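SsDNA-binding protein essential for mitochondrial genome maintenance (Saccharomyces cerevisiae, PDB 6CQK) binds single-stranded DNA preferentially and cooperatively, takes part in mitochondrial DNA replication and stimulates the PIF1 helicase. Local coordinates at the interface of chains A and B. Numbering follows the deposited sequence. Chains: chain A/B, SsDNA-binding protein essential for mitochondrial genome maintenance.

The interface of chains A and B. Residues chain A 5-7, 45, 74, 90; chain B 5-6, 74, 76, 90.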
loop_
_atom_site.group_PDB
_atom_site.type_symbol
_atom_site.label_atom_id
_atom_site.label_comp_id
_atom_site.label_asym_id
_atom_site.label_seq_id
_atom_site.Cartn_x
_atom_site.Cartn_y
_atom_site.Cartn_z
ATOM N N LYS A 5 5.329 -0.655 6.774
ATOM C CA LYS A 5 5.585 -1.505 5.621
ATOM C C LYS A 5 5.948 -0.658 4.450
ATOM O O LYS A 5 5.508 0.454 4.335
ATOM C CB LYS A 5 4.422 -2.444 5.249
ATOM C CG LYS A 5 3.127 -1.758 4.950
ATOM C CD LYS A 5 1.993 -2.715 4.623
ATOM C CE LYS A 5 2.005 -2.984 3.114
ATOM N NZ LYS A 5 1.223 -4.178 2.694
ATOM N N MET A 6 6.765 -1.230 3.572
ATOM C CA MET A 6 7.203 -0.611 2.293
ATOM C C MET A 6 6.723 -1.404 1.095
ATOM O O MET A 6 6.697 -2.640 1.134
ATOM C CB MET A 6 8.697 -0.623 2.227
ATOM C CG MET A 6 9.230 0.107 1.010
ATOM S SD MET A 6 10.553 1.284 1.360
ATOM C CE MET A 6 10.114 2.217 2.783
ATOM N N SER A 7 6.286 -0.717 0.069
ATOM C CA SER A 7 5.956 -1.374 -1.192
ATOM C C SER A 7 6.903 -0.783 -2.205
ATOM O O SER A 7 7.061 0.419 -2.241
ATOM C CB SER A 7 4.506 -1.108 -1.591
ATOM O OG SER A 7 3.645 -1.285 -0.470
ATOM N N TYR A 45 17.488 -1.028 -2.407
ATOM C CA TYR A 45 16.832 -1.465 -1.159
ATOM C C TYR A 45 17.187 -2.899 -0.976
ATOM O O TYR A 45 17.070 -3.674 -1.944
ATOM C CB TYR A 45 15.312 -1.343 -1.261
ATOM C CG TYR A 45 14.801 0.071 -1.325
ATOM C CD1 TYR A 45 14.892 0.897 -0.220
ATOM C CD2 TYR A 45 14.198 0.592 -2.493
ATOM C CE1 TYR A 45 14.417 2.238 -0.279
ATOM C CE2 TYR A 45 13.751 1.921 -2.562
ATOM C CZ TYR A 45 13.867 2.745 -1.456
ATOM O OH TYR A 45 13.394 4.026 -1.418
ATOM N N ALA A 74 9.201 -3.073 7.392
ATOM C CA ALA A 74 10.340 -2.207 7.618
ATOM C C ALA A 74 10.662 -1.980 9.082
ATOM O O ALA A 74 9.754 -1.737 9.872
ATOM C CB ALA A 74 10.099 -0.847 6.960
ATOM N N LEU A 90 18.266 0.241 7.717
ATOM C CA LEU A 90 16.926 -0.134 7.386
ATOM C C LEU A 90 16.810 -1.610 7.034
ATOM O O LEU A 90 17.430 -2.043 6.103
ATOM C CB LEU A 90 16.486 0.676 6.206
ATOM C CG LEU A 90 15.093 0.397 5.649
ATOM C CD1 LEU A 90 13.978 0.872 6.580
ATOM C CD2 LEU A 90 14.970 1.068 4.293
ATOM N N LYS B 5 7.205 3.290 -1.733
ATOM C CA LYS B 5 6.426 4.085 -0.754
ATOM C C LYS B 5 6.357 3.345 0.480
ATOM O O LYS B 5 6.436 2.115 0.472
ATOM C CB LYS B 5 5.030 4.444 -1.216
ATOM C CG LYS B 5 4.175 3.282 -1.628
ATOM C CD LYS B 5 2.802 3.700 -2.143
ATOM C CE LYS B 5 1.848 3.788 -0.929
ATOM N NZ LYS B 5 0.599 4.550 -1.196
ATOM N N MET B 6 6.279 4.081 1.542
ATOM C CA MET B 6 6.125 3.491 2.864
ATOM C C MET B 6 4.765 3.865 3.456
ATOM O O MET B 6 4.347 5.021 3.337
ATOM C CB MET B 6 7.188 4.060 3.789
ATOM C CG MET B 6 7.139 3.448 5.156
ATOM S SD MET B 6 8.574 2.558 5.583
ATOM C CE MET B 6 9.065 3.278 7.095
ATOM N N ALA B 74 9.507 7.083 -0.373
ATOM C CA ALA B 74 10.816 6.763 0.166
ATOM C C ALA B 74 11.910 6.909 -0.907
ATOM O O ALA B 74 11.744 6.443 -2.030
ATOM C CB ALA B 74 10.797 5.350 0.702
ATOM N N ASN B 76 16.514 6.568 -0.999
ATOM C CA ASN B 76 17.763 6.331 -0.353
ATOM C C ASN B 76 18.757 7.281 -0.960
ATOM O O ASN B 76 18.841 7.350 -2.144
ATOM C CB ASN B 76 18.152 4.880 -0.522
ATOM C CG ASN B 76 17.703 3.990 0.663
ATOM O OD1 ASN B 76 17.618 4.409 1.844
ATOM N ND2 ASN B 76 17.457 2.746 0.356
ATOM N N LEU B 90 17.818 7.409 4.474
ATOM C CA LEU B 90 16.463 7.224 4.059
ATOM C C LEU B 90 15.674 8.514 4.152
ATOM O O LEU B 90 15.453 9.030 5.234
ATOM C CB LEU B 90 15.788 6.209 4.961
ATOM C CG LEU B 90 14.326 5.895 4.660
ATOM C CD1 LEU B 90 14.129 5.147 3.361
ATOM C CD2 LEU B 90 13.747 5.073 5.802
#
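Strand 3-12 of each chain runs antiparallel to its twin across a two-fold axis, with A:Met6 bridged to B:Met6. Backbone hydrogen bonds here include A:Ser7 N to B:Lys5 O over 2.9 Å and B:Lys5 N to A:Ser7 O at the same 2.9 Å, repeated with the chains exchanged. Both run nearly along the C=O axis, and the first is the straighter. The B:Lys5 side chain leaves with CG in the crowded position between the backbone N and the carbonyl carbon, 4.1 Å from A:Ser7 O, and bends at chi3. On one face of this ribbon the two methionines cross at about a right angle. Each has CG anti to the backbone N and bends at chi2, but the tails differ, chi3 being -44° in A:Met6 and 126° in B:Met6. A:Met6 thus supplies the methyl CE and B:Met6 the sulphur SD where they meet; that methyl also lies 3.8 Å from B:Ala74 CB. From strand 89-99 of A and 88-99 of B, the two Leu90 side chains, both with CG anti to the backbone N, point at each other across the two-fold, A:Leu90 CD2 standing 4.3 Å from B:Leu90 CD1. A:Tyr45 reaches across the seam by its tip, its phenol OH hydrogen-bonding B:Ala74 O at 3.0 Å. The amide ND2 of B:Asn76 lies over the face of that ring at its CD1-CE1 side, 3.1 Å from A:Tyr45 CE1, the planes turned 42° apart. Backbone pairing sets the register and the methionine, leucine and tyrosine contacts pack across it, consistent with this being the pairing that makes the Rim1 dimer.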